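PDB 4AKL: nucleocapsid, which binds single- and double-stranded RNA, probably takes part in packaging the viral genome, and displays sequence-nonspecific double-stranded DNA endonuclease activity. Local coordinates for residues K208-M211 / A212-P215; P215-G218 / D219-K222. All blocks are in the same frame, centred on the assembly; numbering follows the deposited sequence.

Contact 1: residues K208-M211 / A212-P215; sequences KYIM and AFNP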
ATOM      1  N   LYS A 208     -35.064 -14.533   9.015  1.00 56.73           N
ATOM      2  CA  LYS A 208     -36.109 -15.486   8.597  1.00 54.29           C
ATOM      3  C   LYS A 208     -35.547 -16.924   8.519  1.00 51.10           C
ATOM      4  O   LYS A 208     -35.523 -17.568   7.464  1.00 49.59           O
ATOM      5  CB  LYS A 208     -36.717 -15.033   7.254  1.00 54.56           C
ATOM      6  CG  LYS A 208     -37.417 -13.692   7.345  1.00 57.78           C
ATOM      7  CD  LYS A 208     -38.023 -13.240   6.008  1.00 58.13           C
ATOM      8  CE  LYS A 208     -38.524 -11.796   6.112  1.00 62.64           C
ATOM      9  NZ  LYS A 208     -38.968 -11.276   4.781  1.00 63.70           N
ATOM     10  N   TYR A 209     -35.114 -17.408   9.659  1.00 50.87           N
ATOM     11  CA  TYR A 209     -34.387 -18.673   9.747  1.00 49.16           C
ATOM     12  C   TYR A 209     -35.170 -19.945   9.340  1.00 46.99           C
ATOM     13  O   TYR A 209     -34.550 -20.933   8.879  1.00 45.28           O
ATOM     14  CB  TYR A 209     -33.790 -18.849  11.152  1.00 50.01           C
ATOM     15  CG  TYR A 209     -34.738 -18.600  12.310  1.00 51.13           C
ATOM     16  CD1 TYR A 209     -35.688 -19.557  12.675  1.00 51.08           C
ATOM     17  CD2 TYR A 209     -34.673 -17.429  13.053  1.00 53.83           C
ATOM     18  CE1 TYR A 209     -36.558 -19.337  13.763  1.00 52.94           C
ATOM     19  CE2 TYR A 209     -35.531 -17.195  14.123  1.00 56.05           C
ATOM     20  CZ  TYR A 209     -36.475 -18.150  14.471  1.00 55.65           C
ATOM     21  OH  TYR A 209     -37.327 -17.931  15.532  1.00 59.35           O
ATOM     22  N   ILE A 210     -36.512 -19.907   9.480  1.00 47.17           N
ATOM     23  CA  ILE A 210     -37.385 -21.070   9.136  1.00 45.56           C
ATOM     24  C   ILE A 210     -37.221 -21.445   7.642  1.00 44.47           C
ATOM     25  O   ILE A 210     -37.440 -22.598   7.273  1.00 42.63           O
ATOM     26  CB  ILE A 210     -38.866 -20.813   9.462  1.00 46.59           C
ATOM     27  CG1 ILE A 210     -39.088 -20.595  10.958  1.00 48.67           C
ATOM     28  CG2 ILE A 210     -39.763 -21.994   9.031  1.00 44.93           C
ATOM     29  CD1 ILE A 210     -40.477 -19.937  11.222  1.00 52.04           C
ATOM     30  N   MET A 211     -36.820 -20.465   6.794  1.00 45.17           N
ATOM     31  CA  MET A 211     -36.534 -20.739   5.367  1.00 44.31           C
ATOM     32  C   MET A 211     -35.511 -21.848   5.175  1.00 43.01           C
ATOM     33  O   MET A 211     -35.553 -22.557   4.194  1.00 42.70           O
ATOM     34  CB  MET A 211     -36.028 -19.493   4.638  1.00 46.30           C
ATOM     35  CG  MET A 211     -37.016 -18.379   4.556  1.00 47.91           C
ATOM     36  SD  MET A 211     -36.248 -16.898   3.879  1.00 49.45           S
ATOM     37  CE  MET A 211     -36.110 -17.369   2.153  1.00 48.47           C
ATOM     38  N   ALA A 212     -34.594 -22.012   6.111  1.00 43.31           N
ATOM     39  CA  ALA A 212     -33.598 -23.081   6.006  1.00 42.92           C
ATOM     40  C   ALA A 212     -34.212 -24.514   5.948  1.00 41.60           C
ATOM     41  O   ALA A 212     -33.566 -25.442   5.469  1.00 41.50           O
ATOM     42  CB  ALA A 212     -32.671 -22.984   7.116  1.00 43.85           C
ATOM     43  N   PHE A 213     -35.460 -24.681   6.395  1.00 41.14           N
ATOM     44  CA  PHE A 213     -36.104 -26.021   6.339  1.00 40.41           C
ATOM     45  C   PHE A 213     -36.552 -26.474   4.964  1.00 40.48           C
ATOM     46  O   PHE A 213     -36.713 -27.700   4.791  1.00 41.08           O
ATOM     47  CB  PHE A 213     -37.278 -26.134   7.295  1.00 39.96           C
ATOM     48  CG  PHE A 213     -36.945 -25.853   8.712  1.00 40.54           C
ATOM     49  CD1 PHE A 213     -35.622 -25.952   9.215  1.00 40.27           C
ATOM     50  CD2 PHE A 213     -37.959 -25.497   9.584  1.00 41.66           C
ATOM     51  CE1 PHE A 213     -35.362 -25.681  10.504  1.00 41.39           C
ATOM     52  CE2 PHE A 213     -37.697 -25.241  10.923  1.00 42.01           C
ATOM     53  CZ  PHE A 213     -36.385 -25.329  11.383  1.00 42.46           C
ATOM     54  N   ASN A 214     -36.775 -25.547   4.020  1.00 40.76           N
ATOM     55  CA  ASN A 214     -37.046 -25.900   2.598  1.00 41.02           C
ATOM     56  C   ASN A 214     -36.578 -24.875   1.501  1.00 42.13           C
ATOM     57  O   ASN A 214     -37.400 -24.196   0.883  1.00 42.08           O
ATOM     58  CB  ASN A 214     -38.525 -26.332   2.363  1.00 40.38           C
ATOM     59  CG  ASN A 214     -39.541 -25.195   2.523  1.00 40.12           C
ATOM     60  OD1 ASN A 214     -39.414 -24.353   3.405  1.00 39.15           O
ATOM     61  ND2 ASN A 214     -40.573 -25.186   1.657  1.00 36.90           N
ATOM     62  N   PRO A 215     -35.239 -24.809   1.249  1.00 43.41           N
ATOM     63  CA  PRO A 215     -34.701 -23.996   0.199  1.00 45.15           C
ATOM     64  C   PRO A 215     -35.161 -24.486  -1.184  1.00 46.38           C
ATOM     65  O   PRO A 215     -35.404 -25.670  -1.336  1.00 45.52           O
ATOM     66  CB  PRO A 215     -33.182 -24.205   0.323  1.00 46.37           C
ATOM     67  CG  PRO A 215     -32.944 -24.862   1.519  1.00 45.05           C
ATOM     68  CD  PRO A 215     -34.173 -25.523   1.965  1.00 43.41           C
TER
HETATM   69  O   HOH W   1     -39.714 -23.503   5.732  1.00 41.57           O
HETATM   70  O   HOH W   2     -37.142 -21.465   1.595  1.00 49.11           O

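Contact 2: residues P215-G218 / D219-K222; sequences PPWG and DINK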
ATOM      1  N   PRO A 215     -35.239 -24.809   1.249  1.00 43.41           N
ATOM      2  CA  PRO A 215     -34.701 -23.996   0.199  1.00 45.15           C
ATOM      3  C   PRO A 215     -35.161 -24.486  -1.184  1.00 46.38           C
ATOM      4  O   PRO A 215     -35.404 -25.670  -1.336  1.00 45.52           O
ATOM      5  CB  PRO A 215     -33.182 -24.205   0.323  1.00 46.37           C
ATOM      6  CG  PRO A 215     -32.944 -24.862   1.519  1.00 45.05           C
ATOM      7  CD  PRO A 215     -34.173 -25.523   1.965  1.00 43.41           C
ATOM      8  N   PRO A 216     -35.253 -23.575  -2.181  1.00 48.27           N
ATOM      9  CA  PRO A 216     -35.739 -23.885  -3.554  1.00 50.15           C
ATOM     10  C   PRO A 216     -34.871 -24.847  -4.392  1.00 52.12           C
ATOM     11  O   PRO A 216     -35.400 -25.506  -5.299  1.00 52.87           O
ATOM     12  CB  PRO A 216     -35.772 -22.499  -4.237  1.00 51.42           C
ATOM     13  CG  PRO A 216     -34.855 -21.667  -3.475  1.00 51.47           C
ATOM     14  CD  PRO A 216     -34.889 -22.148  -2.058  1.00 49.33           C
ATOM     15  N   TRP A 217     -33.564 -24.891  -4.086  1.00 53.69           N
ATOM     16  CA  TRP A 217     -32.581 -25.760  -4.786  1.00 56.26           C
ATOM     17  C   TRP A 217     -32.626 -27.200  -4.257  1.00 56.29           C
ATOM     18  O   TRP A 217     -32.153 -28.135  -4.926  1.00 58.88           O
ATOM     19  CB  TRP A 217     -31.147 -25.210  -4.648  1.00 57.79           C
ATOM     20  CG  TRP A 217     -30.657 -25.105  -3.200  1.00 55.02           C
ATOM     21  CD1 TRP A 217     -30.248 -26.129  -2.383  1.00 53.49           C
ATOM     22  CD2 TRP A 217     -30.544 -23.914  -2.433  1.00 53.09           C
ATOM     23  NE1 TRP A 217     -29.892 -25.638  -1.145  1.00 51.28           N
ATOM     24  CE2 TRP A 217     -30.065 -24.281  -1.150  1.00 51.49           C
ATOM     25  CE3 TRP A 217     -30.816 -22.563  -2.695  1.00 54.10           C
ATOM     26  CZ2 TRP A 217     -29.841 -23.338  -0.128  1.00 51.51           C
ATOM     27  CZ3 TRP A 217     -30.584 -21.614  -1.670  1.00 53.97           C
ATOM     28  CH2 TRP A 217     -30.103 -22.016  -0.406  1.00 52.58           C
ATOM     29  N   GLY A 218     -33.170 -27.365  -3.058  1.00 54.27           N
ATOM     30  CA  GLY A 218     -33.285 -28.672  -2.431  1.00 54.30           C
ATOM     31  C   GLY A 218     -32.662 -28.685  -1.048  1.00 53.60           C
ATOM     32  O   GLY A 218     -32.858 -27.776  -0.249  1.00 51.80           O
ATOM     33  N   ASP A 219     -31.885 -29.716  -0.767  1.00 55.62           N
ATOM     34  CA  ASP A 219     -31.289 -29.849   0.556  1.00 55.63           C
ATOM     35  C   ASP A 219     -30.374 -28.670   0.897  1.00 56.31           C
ATOM     36  O   ASP A 219     -29.670 -28.136   0.021  1.00 57.75           O
ATOM     37  CB  ASP A 219     -30.497 -31.142   0.668  1.00 57.97           C
ATOM     38  CG  ASP A 219     -30.166 -31.472   2.109  1.00 58.01           C
ATOM     39  OD1 ASP A 219     -31.136 -31.679   2.890  1.00 56.06           O
ATOM     40  OD2 ASP A 219     -28.953 -31.501   2.432  1.00 59.65           O
ATOM     41  N   ILE A 220     -30.385 -28.285   2.177  1.00 55.42           N
ATOM     42  CA  ILE A 220     -29.617 -27.144   2.665  1.00 56.10           C
ATOM     43  C   ILE A 220     -28.092 -27.263   2.377  1.00 59.28           C
ATOM     44  O   ILE A 220     -27.404 -26.251   2.205  1.00 60.29           O
ATOM     45  CB  ILE A 220     -29.864 -26.938   4.179  1.00 54.72           C
ATOM     46  CG1 ILE A 220     -29.458 -25.544   4.621  1.00 54.89           C
ATOM     47  CG2 ILE A 220     -29.126 -28.002   5.011  1.00 55.76           C
ATOM     48  CD1 ILE A 220     -30.236 -24.432   3.966  1.00 53.63           C
ATOM     49  N   ASN A 221     -27.589 -28.488   2.317  1.00 60.87           N
ATOM     50  CA  ASN A 221     -26.172 -28.722   2.079  1.00 64.46           C
ATOM     51  C   ASN A 221     -25.833 -28.903   0.603  1.00 67.20           C
ATOM     52  O   ASN A 221     -24.650 -29.000   0.262  1.00 70.26           O
ATOM     53  CB  ASN A 221     -25.709 -29.942   2.872  1.00 65.22           C
ATOM     54  CG  ASN A 221     -25.914 -29.768   4.366  1.00 63.63           C
ATOM     55  OD1 ASN A 221     -25.483 -28.767   4.951  1.00 63.43           O
ATOM     56  ND2 ASN A 221     -26.575 -30.740   4.994  1.00 62.36           N
ATOM     57  N   LYS A 222     -26.850 -28.930  -0.270  1.00 66.41           N
ATOM     58  CA  LYS A 222     -26.620 -29.192  -1.716  1.00 69.52           C
ATOM     59  C   LYS A 222     -25.469 -28.345  -2.295  1.00 72.79           C
ATOM     60  O   LYS A 222     -25.484 -27.110  -2.215  1.00 72.21           O
ATOM     61  CB  LYS A 222     -27.906 -28.991  -2.570  1.00 68.09           C
ATOM     62  CG  LYS A 222     -27.777 -29.610  -3.977  1.00 71.30           C
ATOM     63  CD  LYS A 222     -29.030 -29.492  -4.847  1.00 70.75           C
ATOM     64  CE  LYS A 222     -28.771 -30.116  -6.250  1.00 74.21           C
ATOM     65  NZ  LYS A 222     -29.843 -29.812  -7.227  1.00 73.90           N
TER

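Contact 1: residues K208-M211 / A212-P215
I210 and F213, three residues apart on one short helical turn, meet obliquely: CG2 of I210 comes within 4.0 Å of CD2 of F213, and the phenyl ring lays one face over CA of I210. With CG anti to its own carbonyl carbon and beside the backbone N (chi1 -57°), the F213 ring lies back over I210, its CG 3.6 Å from I210 O. That oxygen accepts the amide N of F213 at 3.0 Å, and a water bridges it to OD1 of N214. The same i to i+3 pattern joins A212 N to Y209 O at 3.0 Å and N214 N to M211 O at 3.2 Å, the last more bent (146°). A second water links M211 O to N214 O.

Small A212 suits the inward side, where its methyl packs on F204 and L280, while Y209 and F213 both reach helix 245-263. M211 rests its flexible thioether chain on W200 and E203 of helix 195-204. P215, which has no amide hydrogen to donate, follows where the turn ends. Successive i to i+3 backbone bonds of this kind define a 3-10 helix, here a short one in the loop between helices 195-204 and 230-242.

Contact 2: residues P215-G218 / D219-K222
W217 turns the edge of its indole to the backbone of D219: NE1 donates to D219 O at 2.8 Å, with the oxygen lying close to the ring plane. The bond is bent, 132° at the hydrogen. Apolar contacts flank it. CD1 of I220 lies 3.7 Å from CG of P215 and, more loosely, 4.3 Å from CZ2 of W217, while CB of P215 sits over one indole face near the rim. K222 runs past W217 in the opposite sense, CB 3.7 Å from CD1 of the indole. Extended beyond CG, the lysine chain passes W217 O, with CD 3.4 Å from it.

Two consecutive type I beta turns, P215 to G218 and D219 to K222, create this arrangement. The second is closed by K222 N on D219 O, which therefore grips two donors, one from either face of its carbonyl plane. G218 fits the junction because its phi of 126° would jam a side chain against the preceding carbonyl. Within the second turn, OD2 of D219 accepts a weak bond from N221 N.

Farther out, the rings of H197 and W200 meet W217 edge-to-face, and L230 and V231 of helix 230-242 also touch the indole. I220 reaches V231 and L280, and OD1 of N221 hydrogen-bonds NE2 of H283 in helix 270-292.

Contact 1 precedes contact 2 along the loop that joins helix 195-204 to helix 230-242, and P215 belongs to both. Their centres lie 10 Å apart, and they touch directly where CD1 of I220 packs 3.8 Å from A212 O. Both lean on helices 195-204 and 270-292: W200 receives M211 from contact 1 and W217 from contact 2, and L280 is shared by A212 and I220. They diverge in their remaining neighbours, helix 245-263 for 208-215 and helix 230-242 for 215-222. The centres of the two contacts lie about 42 and 41 Å from the centre of the chain, where the loop packs against a peripheral group of helices.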